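Local atomic coordinates of NAD-dependent protein deacylase 2 (Archaeoglobus fulgidus, PDB entry 1YC2), a protein that removes acetyl groups from protein lysines at the expense of NAD, acting on the chromatin protein Alba and thereby favouring its binding to DNA and repressing transcription. Residues A24-E29 with T99-M104; E48-I53 with P60-E65; D122-L127 with Y156-R161. All coordinates share one frame; numbering follows the deposited sequence.

Contact 1: A24-E29 with T99-M104. With NAD (nicotinamide-adenine-dinucleotide), chain J; NCA (nicotinamide), chain K.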
loop_
_atom_site.group_PDB
_atom_site.type_symbol
_atom_site.label_atom_id
_atom_site.label_comp_id
_atom_site.label_asym_id
_atom_site.label_seq_id
_atom_site.Cartn_x
_atom_site.Cartn_y
_atom_site.Cartn_z
ATOM N N ALA A 24 -0.925 4.218 -3.314
ATOM C CA ALA A 24 -2.299 4.694 -3.161
ATOM C C ALA A 24 -3.155 4.525 -4.406
ATOM O O ALA A 24 -4.377 4.388 -4.312
ATOM C CB ALA A 24 -2.300 6.171 -2.735
ATOM N N GLY A 25 -2.519 4.543 -5.572
ATOM C CA GLY A 25 -3.265 4.398 -6.807
ATOM C C GLY A 25 -4.033 3.094 -6.945
ATOM O O GLY A 25 -5.043 3.045 -7.647
ATOM N N ILE A 26 -3.582 2.025 -6.295
ATOM C CA ILE A 26 -4.301 0.764 -6.435
ATOM C C ILE A 26 -5.549 0.692 -5.571
ATOM O O ILE A 26 -6.316 -0.263 -5.672
ATOM C CB ILE A 26 -3.419 -0.464 -6.113
ATOM C CG1 ILE A 26 -4.068 -1.718 -6.708
ATOM C CG2 ILE A 26 -3.272 -0.638 -4.594
ATOM C CD1 ILE A 26 -3.280 -2.988 -6.527
ATOM N N SER A 27 -5.759 1.694 -4.722
ATOM C CA SER A 27 -6.941 1.708 -3.859
ATOM C C SER A 27 -7.900 2.846 -4.210
ATOM O O SER A 27 -8.918 3.045 -3.539
ATOM C CB SER A 27 -6.537 1.804 -2.378
ATOM O OG SER A 27 -6.054 0.558 -1.885
ATOM N N ALA A 28 -7.572 3.594 -5.260
ATOM C CA ALA A 28 -8.429 4.694 -5.687
ATOM C C ALA A 28 -9.797 4.138 -6.098
ATOM O O ALA A 28 -10.837 4.656 -5.688
ATOM C CB ALA A 28 -7.785 5.442 -6.855
ATOM N N GLU A 29 -9.789 3.074 -6.897
ATOM C CA GLU A 29 -11.031 2.452 -7.353
ATOM C C GLU A 29 -11.750 1.693 -6.238
ATOM O O GLU A 29 -12.704 0.961 -6.500
ATOM C CB GLU A 29 -10.755 1.508 -8.525
ATOM C CG GLU A 29 -10.170 2.209 -9.736
ATOM C CD GLU A 29 -9.650 1.238 -10.772
ATOM O OE1 GLU A 29 -10.479 0.534 -11.392
ATOM O OE2 GLU A 29 -8.412 1.173 -10.960
ATOM N N THR A 99 3.606 -3.118 -0.110
ATOM C CA THR A 99 2.727 -1.971 -0.270
ATOM C C THR A 99 3.082 -0.851 0.685
ATOM O O THR A 99 3.723 -1.081 1.708
ATOM C CB THR A 99 1.240 -2.354 -0.029
ATOM O OG1 THR A 99 0.398 -1.258 -0.400
ATOM C CG2 THR A 99 0.996 -2.675 1.451
ATOM N N GLN A 100 2.663 0.359 0.323
ATOM C CA GLN A 100 2.870 1.543 1.144
ATOM C C GLN A 100 1.539 1.934 1.765
ATOM O O GLN A 100 1.481 2.832 2.604
ATOM C CB GLN A 100 3.400 2.712 0.309
ATOM C CG GLN A 100 4.907 2.711 0.182
ATOM C CD GLN A 100 5.461 3.982 -0.434
ATOM O OE1 GLN A 100 6.680 4.154 -0.529
ATOM N NE2 GLN A 100 4.574 4.877 -0.855
ATOM N N ASN A 101 0.472 1.264 1.347
ATOM C CA ASN A 101 -0.859 1.552 1.865
ATOM C C ASN A 101 -1.043 0.975 3.266
ATOM O O ASN A 101 -0.397 0.003 3.636
ATOM C CB ASN A 101 -1.926 0.970 0.935
ATOM C CG ASN A 101 -1.801 1.484 -0.480
ATOM O OD1 ASN A 101 -1.267 2.569 -0.708
ATOM N ND2 ASN A 101 -2.310 0.718 -1.441
ATOM N N ILE A 102 -1.935 1.574 4.040
ATOM C CA ILE A 102 -2.207 1.116 5.396
ATOM C C ILE A 102 -3.634 0.582 5.479
ATOM O O ILE A 102 -4.134 0.322 6.569
ATOM C CB ILE A 102 -2.108 2.279 6.394
ATOM C CG1 ILE A 102 -3.166 3.331 6.039
ATOM C CG2 ILE A 102 -0.710 2.866 6.378
ATOM C CD1 ILE A 102 -3.196 4.532 6.939
ATOM N N ASP A 103 -4.283 0.420 4.331
ATOM C CA ASP A 103 -5.669 -0.031 4.296
ATOM C C ASP A 103 -5.932 -1.529 4.414
ATOM O O ASP A 103 -7.068 -1.932 4.611
ATOM C CB ASP A 103 -6.355 0.517 3.035
ATOM C CG ASP A 103 -5.694 0.049 1.751
ATOM O OD1 ASP A 103 -5.849 0.756 0.732
ATOM O OD2 ASP A 103 -5.031 -1.018 1.752
ATOM N N MET A 104 -4.896 -2.348 4.287
ATOM C CA MET A 104 -5.044 -3.798 4.398
ATOM C C MET A 104 -5.956 -4.464 3.373
ATOM O O MET A 104 -6.436 -5.574 3.602
ATOM C CB MET A 104 -5.536 -4.161 5.793
ATOM C CG MET A 104 -4.534 -3.863 6.882
ATOM S SD MET A 104 -5.312 -4.041 8.480
ATOM C CE MET A 104 -6.288 -2.458 8.544
HETATM P PA NAD J . 1.112 8.735 -4.679
HETATM O O1A NAD J . 2.358 9.535 -4.712
HETATM O O2A NAD J . -0.181 9.425 -4.392
HETATM O O5B NAD J . 1.060 7.949 -6.066
HETATM C C5B NAD J . -0.108 7.181 -6.515
HETATM C C4B NAD J . 0.019 6.979 -8.022
HETATM O O4B NAD J . -1.175 6.208 -8.429
HETATM C C3B NAD J . -0.025 8.278 -8.908
HETATM O O3B NAD J . 1.206 8.372 -9.686
HETATM C C2B NAD J . -1.271 8.174 -9.777
HETATM O O2B NAD J . -1.217 8.716 -11.053
HETATM C C1B NAD J . -1.569 6.660 -9.717
HETATM N N9A NAD J . -2.996 6.351 -9.808
HETATM C C8A NAD J . -4.151 7.049 -9.475
HETATM N N7A NAD J . -5.262 6.375 -9.719
HETATM C C5A NAD J . -4.912 5.183 -10.228
HETATM C C6A NAD J . -5.682 3.998 -10.689
HETATM N N6A NAD J . -7.000 3.942 -10.658
HETATM N N1A NAD J . -4.909 2.947 -11.158
HETATM C C2A NAD J . -3.563 2.934 -11.219
HETATM N N3A NAD J . -2.786 4.025 -10.793
HETATM C C4A NAD J . -3.501 5.132 -10.304
HETATM O O3 NAD J . 1.256 7.581 -3.614
HETATM P PN NAD J . 2.419 6.487 -3.356
HETATM O O1N NAD J . 3.100 6.196 -4.626
HETATM O O2N NAD J . 1.766 5.382 -2.595
HETATM O O5D NAD J . 3.427 7.368 -2.446
HETATM C C5D NAD J . 2.993 7.790 -1.122
HETATM C C4D NAD J . 4.096 8.420 -0.356
HETATM O O4D NAD J . 4.885 9.325 -1.240
HETATM C C3D NAD J . 3.608 9.321 0.818
HETATM O O3D NAD J . 4.437 9.132 1.985
HETATM C C2D NAD J . 3.716 10.759 0.257
HETATM O O2D NAD J . 3.818 11.734 1.260
HETATM C C1D NAD J . 4.973 10.663 -0.689
HETATM N N1N NAD J . 4.979 11.649 -1.833
HETATM C C2N NAD J . 5.665 12.910 -1.605
HETATM C C3N NAD J . 5.749 13.854 -2.550
HETATM C C7N NAD J . 6.459 15.179 -2.300
HETATM O O7N NAD J . 6.808 15.868 -3.294
HETATM N N7N NAD J . 6.684 15.585 -1.033
HETATM C C4N NAD J . 5.117 13.619 -3.910
HETATM C C5N NAD J . 4.404 12.323 -4.157
HETATM C C6N NAD J . 4.351 11.364 -3.106
HETATM N N1 NCA K . -3.614 7.817 0.849
HETATM C C2 NCA K . -3.889 6.380 0.673
HETATM C C3 NCA K . -3.645 5.431 1.738
HETATM C C4 NCA K . -3.103 6.041 2.979
HETATM C C5 NCA K . -2.832 7.438 3.161
HETATM C C6 NCA K . -3.095 8.323 2.081
HETATM C C7 NCA K . -3.919 3.893 1.623
HETATM O O7 NCA K . -3.673 3.169 2.595
HETATM N N7 NCA K . -4.401 3.387 0.517
HETATM O O HOH W 1 -3.980 -1.798 -0.771
#
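Ser27 and Asp103 meet where two NAD-binding loops of the Rossmann-type sirtuin domain come together, one after strand 18-22 and one after strand 94-99. The direct polar link is one hydrogen bond. Ser27 OG donates to Asp103 OD1 at 2.6 Å, on the syn side of the carboxylate and 19° out of its plane. Asp103 CG sits between its backbone N and carbonyl carbon (chi1 60°), which turns the carboxylate to the serine. Water 1 donates to Asp103 OD2, accepts from Asn101 ND2 and reaches Ser27 OG by a weak bond. Asn101 ND2 also binds Gly23 O, so the amide is tied to the first loop.

Packing is slight. Ile26 CG2 lies 3.6 Å from Asn101 ND2, and these two side chains cross at about a right angle.

Both loops also hold ligand. The backbone N of Ala24 donates to NAD O2N at 3.0 Å, and Glu29 OE2 accepts from the adenine N6A. The free nicotinamide is held through its carboxamide by the second loop. Ile102 N donates to nicotinamide O7 at 2.8 Å. Asp103 OD1, already bound by Ser27, also accepts from nicotinamide N7 at 3.0 Å.

Contact 2: E48-I53 with P60-E65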
loop_
_atom_site.group_PDB
_atom_site.type_symbol
_atom_site.label_atom_id
_atom_site.label_comp_id
_atom_site.label_asym_id
_atom_site.label_seq_id
_atom_site.Cartn_x
_atom_site.Cartn_y
_atom_site.Cartn_z
ATOM N N GLU A 48 3.805 18.621 11.767
ATOM C CA GLU A 48 4.486 18.261 13.003
ATOM C C GLU A 48 3.502 17.998 14.145
ATOM O O GLU A 48 3.697 17.062 14.921
ATOM C CB GLU A 48 5.477 19.371 13.396
ATOM C CG GLU A 48 6.511 19.003 14.473
ATOM C CD GLU A 48 5.922 18.886 15.874
ATOM O OE1 GLU A 48 5.083 19.738 16.245
ATOM O OE2 GLU A 48 6.309 17.953 16.616
ATOM N N GLU A 49 2.437 18.789 14.248
ATOM C CA GLU A 49 1.504 18.588 15.349
ATOM C C GLU A 49 0.393 17.570 15.136
ATOM O O GLU A 49 -0.074 16.962 16.100
ATOM C CB GLU A 49 0.891 19.922 15.789
ATOM C CG GLU A 49 0.068 20.628 14.735
ATOM C CD GLU A 49 -0.615 21.873 15.282
ATOM O OE1 GLU A 49 -1.538 21.729 16.118
ATOM O OE2 GLU A 49 -0.222 22.994 14.883
ATOM N N VAL A 50 -0.030 17.367 13.893
ATOM C CA VAL A 50 -1.102 16.415 13.640
ATOM C C VAL A 50 -0.653 15.060 13.111
ATOM O O VAL A 50 -1.426 14.110 13.122
ATOM C CB VAL A 50 -2.140 16.973 12.624
ATOM C CG1 VAL A 50 -2.584 18.364 13.039
ATOM C CG2 VAL A 50 -1.555 16.975 11.209
ATOM N N ALA A 51 0.591 14.950 12.662
ATOM C CA ALA A 51 1.027 13.690 12.082
ATOM C C ALA A 51 2.415 13.182 12.454
ATOM O O ALA A 51 3.005 12.400 11.719
ATOM C CB ALA A 51 0.893 13.772 10.566
ATOM N N SER A 52 2.940 13.618 13.589
ATOM C CA SER A 52 4.242 13.133 14.031
ATOM C C SER A 52 4.072 12.513 15.414
ATOM O O SER A 52 3.139 12.843 16.136
ATOM C CB SER A 52 5.266 14.269 14.097
ATOM O OG SER A 52 5.077 15.068 15.253
ATOM N N ILE A 53 4.973 11.609 15.777
ATOM C CA ILE A 53 4.907 10.954 17.075
ATOM C C ILE A 53 5.053 11.996 18.183
ATOM O O ILE A 53 4.491 11.853 19.267
ATOM C CB ILE A 53 6.028 9.898 17.209
ATOM C CG1 ILE A 53 5.942 9.209 18.567
ATOM C CG2 ILE A 53 7.397 10.554 17.032
ATOM C CD1 ILE A 53 4.719 8.343 18.740
ATOM N N PRO A 60 -2.870 14.044 21.505
ATOM C CA PRO A 60 -3.498 13.019 20.662
ATOM C C PRO A 60 -4.668 13.487 19.787
ATOM O O PRO A 60 -4.850 12.998 18.661
ATOM C CB PRO A 60 -3.950 11.970 21.672
ATOM C CG PRO A 60 -3.006 12.130 22.791
ATOM C CD PRO A 60 -2.856 13.617 22.915
ATOM N N ARG A 61 -5.461 14.423 20.308
ATOM C CA ARG A 61 -6.632 14.926 19.592
ATOM C C ARG A 61 -6.326 15.518 18.224
ATOM O O ARG A 61 -7.106 15.347 17.285
ATOM C CB ARG A 61 -7.359 15.982 20.433
ATOM C CG ARG A 61 -7.855 15.499 21.787
ATOM C CD ARG A 61 -8.460 16.654 22.571
ATOM N NE ARG A 61 -9.743 17.106 22.030
ATOM C CZ ARG A 61 -10.883 16.421 22.109
ATOM N NH1 ARG A 61 -10.910 15.234 22.703
ATOM N NH2 ARG A 61 -12.003 16.935 21.616
ATOM N N ALA A 62 -5.208 16.228 18.112
ATOM C CA ALA A 62 -4.838 16.839 16.841
ATOM C C ALA A 62 -4.808 15.777 15.744
ATOM O O ALA A 62 -5.416 15.950 14.685
ATOM C CB ALA A 62 -3.474 17.522 16.954
ATOM N N PHE A 63 -4.107 14.680 16.010
ATOM C CA PHE A 63 -3.993 13.580 15.058
ATOM C C PHE A 63 -5.346 12.980 14.700
ATOM O O PHE A 63 -5.697 12.870 13.521
ATOM C CB PHE A 63 -3.075 12.485 15.621
ATOM C CG PHE A 63 -3.057 11.228 14.799
ATOM C CD1 PHE A 63 -3.874 10.152 15.134
ATOM C CD2 PHE A 63 -2.239 11.127 13.674
ATOM C CE1 PHE A 63 -3.877 8.993 14.366
ATOM C CE2 PHE A 63 -2.236 9.971 12.899
ATOM C CZ PHE A 63 -3.060 8.898 13.249
ATOM N N TRP A 64 -6.109 12.591 15.715
ATOM C CA TRP A 64 -7.416 12.000 15.469
ATOM C C TRP A 64 -8.413 12.929 14.782
ATOM O O TRP A 64 -9.122 12.511 13.872
ATOM C CB TRP A 64 -7.995 11.450 16.769
ATOM C CG TRP A 64 -7.315 10.178 17.182
ATOM C CD1 TRP A 64 -6.542 9.982 18.281
ATOM C CD2 TRP A 64 -7.327 8.932 16.473
ATOM N NE1 TRP A 64 -6.065 8.692 18.308
ATOM C CE2 TRP A 64 -6.533 8.025 17.208
ATOM C CE3 TRP A 64 -7.931 8.494 15.284
ATOM C CZ2 TRP A 64 -6.327 6.700 16.795
ATOM C CZ3 TRP A 64 -7.722 7.173 14.873
ATOM C CH2 TRP A 64 -6.928 6.296 15.628
ATOM N N GLU A 65 -8.475 14.186 15.197
ATOM C CA GLU A 65 -9.400 15.111 14.559
ATOM C C GLU A 65 -8.943 15.394 13.136
ATOM O O GLU A 65 -9.757 15.610 12.245
ATOM C CB GLU A 65 -9.512 16.405 15.362
ATOM C CG GLU A 65 -10.364 16.228 16.600
ATOM C CD GLU A 65 -10.491 17.490 17.416
ATOM O OE1 GLU A 65 -11.260 17.471 18.402
ATOM O OE2 GLU A 65 -9.826 18.492 17.074
HETATM O O HOH W 2 -1.467 14.760 17.367
#
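Phe63 of helix 60-70 sets its side chain against the carbonyl of Val50, on helix 47-51. Its CB lies 3.4 Å from Val50 O. CG is anti to the backbone N (chi1 172°), and this turns the ring edge to the same oxygen. CD2 then comes within 3.1 Å of Val50 O, which sits at the edge of the ring, near its plane. Ala51 CA is also at this edge, 4.4 Å from CD2. At the far side of the ring, CE1 stands 3.9 Å above the plane of the Trp64 ring, over its centre.

The two helices belong to the helical part of the sirtuin small domain, and helix 53-58 lies between them in the chain. Their backbones approach closely here. Phe63 CA makes a CA-H...O contact with Val50 O at 3.3 Å.

Ala62 fills the neighbouring position. Its CB points to the first helix and lies 3.6 Å from Glu49 O. Val50 CG1 packs on the same methyl at 4.1 Å. Water 2 lies between Glu49 O, at 2.9 Å, and Phe63 N, whose bond to it is weak. Beyond the pair, Phe63 and Trp64 both rest on Pro160.

Contact 3: D122-L127 with Y156-R161. With ZN (zinc ion), chain F; SO4 (sulfate ion), chain H.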
loop_
_atom_site.group_PDB
_atom_site.type_symbol
_atom_site.label_atom_id
_atom_site.label_comp_id
_atom_site.label_asym_id
_atom_site.label_seq_id
_atom_site.Cartn_x
_atom_site.Cartn_y
_atom_site.Cartn_z
ATOM N N ASP A 122 -4.618 -1.979 11.258
ATOM C CA ASP A 122 -5.068 -3.197 11.930
ATOM C C ASP A 122 -5.213 -3.070 13.444
ATOM O O ASP A 122 -6.258 -3.413 13.999
ATOM C CB ASP A 122 -4.115 -4.365 11.615
ATOM C CG ASP A 122 -2.741 -4.217 12.283
ATOM O OD1 ASP A 122 -2.138 -3.122 12.208
ATOM O OD2 ASP A 122 -2.257 -5.205 12.876
ATOM N N LYS A 123 -4.175 -2.576 14.115
ATOM C CA LYS A 123 -4.219 -2.457 15.569
ATOM C C LYS A 123 -3.745 -1.138 16.150
ATOM O O LYS A 123 -2.997 -0.393 15.523
ATOM C CB LYS A 123 -3.422 -3.605 16.198
ATOM C CG LYS A 123 -3.944 -4.980 15.808
ATOM C CD LYS A 123 -3.200 -6.088 16.523
ATOM C CE LYS A 123 -3.778 -7.444 16.153
ATOM N NZ LYS A 123 -3.071 -8.546 16.857
ATOM N N LEU A 124 -4.197 -0.864 17.368
ATOM C CA LEU A 124 -3.846 0.353 18.083
ATOM C C LEU A 124 -3.348 -0.018 19.473
ATOM O O LEU A 124 -3.730 -1.057 20.019
ATOM C CB LEU A 124 -5.064 1.273 18.204
ATOM C CG LEU A 124 -5.770 1.682 16.903
ATOM C CD1 LEU A 124 -6.629 0.533 16.418
ATOM C CD2 LEU A 124 -6.636 2.903 17.138
ATOM N N ASP A 125 -2.494 0.833 20.042
ATOM C CA ASP A 125 -1.942 0.595 21.374
ATOM C C ASP A 125 -2.119 1.808 22.277
ATOM O O ASP A 125 -1.912 2.942 21.857
ATOM C CB ASP A 125 -0.437 0.294 21.304
ATOM C CG ASP A 125 -0.110 -0.913 20.457
ATOM O OD1 ASP A 125 -0.458 -2.038 20.864
ATOM O OD2 ASP A 125 0.501 -0.736 19.384
ATOM N N CYS A 126 -2.509 1.568 23.520
ATOM C CA CYS A 126 -2.629 2.659 24.468
ATOM C C CYS A 126 -1.196 2.879 24.942
ATOM O O CYS A 126 -0.544 1.925 25.359
ATOM C CB CYS A 126 -3.501 2.261 25.657
ATOM S SG CYS A 126 -3.450 3.488 26.985
ATOM N N LEU A 127 -0.702 4.116 24.873
ATOM C CA LEU A 127 0.668 4.397 25.293
ATOM C C LEU A 127 0.853 4.422 26.802
ATOM O O LEU A 127 1.984 4.373 27.275
ATOM C CB LEU A 127 1.166 5.734 24.725
ATOM C CG LEU A 127 1.483 5.859 23.230
ATOM C CD1 LEU A 127 2.167 4.589 22.738
ATOM C CD2 LEU A 127 0.214 6.078 22.457
ATOM N N TYR A 156 -6.189 8.920 26.429
ATOM C CA TYR A 156 -6.516 9.347 25.075
ATOM C C TYR A 156 -5.348 9.096 24.123
ATOM O O TYR A 156 -5.403 9.458 22.947
ATOM C CB TYR A 156 -6.870 10.833 25.035
ATOM C CG TYR A 156 -8.234 11.158 25.587
ATOM C CD1 TYR A 156 -8.480 11.117 26.955
ATOM C CD2 TYR A 156 -9.285 11.497 24.735
ATOM C CE1 TYR A 156 -9.738 11.405 27.464
ATOM C CE2 TYR A 156 -10.551 11.789 25.235
ATOM C CZ TYR A 156 -10.772 11.744 26.602
ATOM O OH TYR A 156 -12.015 12.059 27.115
ATOM N N TYR A 157 -4.285 8.482 24.628
ATOM C CA TYR A 157 -3.129 8.202 23.785
ATOM C C TYR A 157 -3.195 6.790 23.215
ATOM O O TYR A 157 -2.413 5.916 23.584
ATOM C CB TYR A 157 -1.833 8.404 24.575
ATOM C CG TYR A 157 -1.656 9.816 25.109
ATOM C CD1 TYR A 157 -2.427 10.284 26.173
ATOM C CD2 TYR A 157 -0.723 10.689 24.538
ATOM C CE1 TYR A 157 -2.277 11.590 26.658
ATOM C CE2 TYR A 157 -0.564 12.000 25.018
ATOM C CZ TYR A 157 -1.347 12.442 26.075
ATOM O OH TYR A 157 -1.221 13.736 26.535
ATOM N N VAL A 158 -4.156 6.568 22.326
ATOM C CA VAL A 158 -4.314 5.267 21.698
ATOM C C VAL A 158 -3.762 5.463 20.299
ATOM O O VAL A 158 -4.429 6.014 19.419
ATOM C CB VAL A 158 -5.799 4.839 21.645
ATOM C CG1 VAL A 158 -5.910 3.411 21.109
ATOM C CG2 VAL A 158 -6.407 4.917 23.044
ATOM N N LYS A 159 -2.522 5.024 20.114
ATOM C CA LYS A 159 -1.829 5.192 18.847
ATOM C C LYS A 159 -1.948 4.020 17.879
ATOM O O LYS A 159 -1.673 2.875 18.221
ATOM C CB LYS A 159 -0.342 5.485 19.117
ATOM C CG LYS A 159 0.473 5.819 17.872
ATOM C CD LYS A 159 1.966 5.696 18.136
ATOM C CE LYS A 159 2.777 5.953 16.872
ATOM N NZ LYS A 159 2.461 4.991 15.772
ATOM N N PRO A 160 -2.371 4.302 16.644
ATOM C CA PRO A 160 -2.499 3.232 15.654
ATOM C C PRO A 160 -1.091 2.837 15.194
ATOM O O PRO A 160 -0.158 3.643 15.285
ATOM C CB PRO A 160 -3.324 3.890 14.553
ATOM C CG PRO A 160 -2.865 5.337 14.625
ATOM C CD PRO A 160 -2.821 5.598 16.105
ATOM N N ARG A 161 -0.939 1.603 14.713
ATOM C CA ARG A 161 0.368 1.118 14.267
ATOM C C ARG A 161 0.771 1.522 12.855
ATOM O O ARG A 161 1.071 0.674 12.013
ATOM C CB ARG A 161 0.438 -0.399 14.396
ATOM C CG ARG A 161 0.400 -0.849 15.817
ATOM C CD ARG A 161 0.614 -2.345 15.947
ATOM N NE ARG A 161 0.350 -2.753 17.316
ATOM C CZ ARG A 161 0.474 -3.991 17.775
ATOM N NH1 ARG A 161 0.869 -4.964 16.963
ATOM N NH2 ARG A 161 0.182 -4.257 19.046
HETATM ZN ZN ZN F . -4.746 2.340 28.710
HETATM S S SO4 H . 0.190 -8.083 18.977
HETATM O O1 SO4 H . 1.024 -9.149 19.565
HETATM O O2 SO4 H . -1.207 -8.550 18.859
HETATM O O3 SO4 H . 0.234 -6.899 19.855
HETATM O O4 SO4 H . 0.709 -7.734 17.640
HETATM O O HOH W 3 0.860 1.679 18.240
#
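The zinc-binding module of the sirtuin small domain holds this pair of antiparallel strands, 123-126 and 158-160, in which Asp125 faces Lys159. Asp125 N donates to Lys159 O at 2.9 Å, and Lys159 N donates back to Asp125 O. Arg161 N continues the ladder to Lys123 O.

On one face, Leu124 CB packs on Val158 CG1 at 3.7 Å, and its CG lies against Pro160 CB. Trp64 of helix 60-70 touches Leu124 and Pro160.

On the other face, Arg161 grips Asp125 side-on with two nitrogens. NH2 donates to Asp125 OD1 at 2.9 Å, nearly straight at 172°. NE donates to OD2 at 2.9 Å. The two flat groups are nearly coplanar, 21° apart. Lys123 CB lies over one face of the guanidinium. Water 3 donates to Asp125 OD2 and to Lys159 O. Without the carboxylate, as with an alanine here, Arg161 would probably lose its two-bond partner and be held less firmly, and water 3 would lose one acceptor. A sulfate, probably from the crystallisation liquor, bridges Arg161 NH1 and NH2 and Lys123 NZ.

Cys126 SG is anti to its backbone N (chi1 170°) and binds the zinc ion at 2.4 Å, beside Cys129, Cys150 and Cys153.

Overall arrangement
From the N terminus, the chain leaves strand 18-22 and enters residues 24-29, the first half of contact 1. Contact 2 opens and closes next, with helix 53-58 between its segments. It is nested in the larger loop that contact 1 closes at 99-104, back in the Rossmann-type sheet region. Contact 3 follows in series and closes a loop that carries the other three zinc cysteines. Contacts 2 and 3 join the helical part of the small domain to its zinc-binding module: Pro60 packs on Tyr156 and Tyr157, and Trp64 on Val158. Met104 on Asp122 joins the NAD-binding loop of contact 1 to that module. Contacts 1 and 2 do not touch; their nearest atoms are about 8 Å apart.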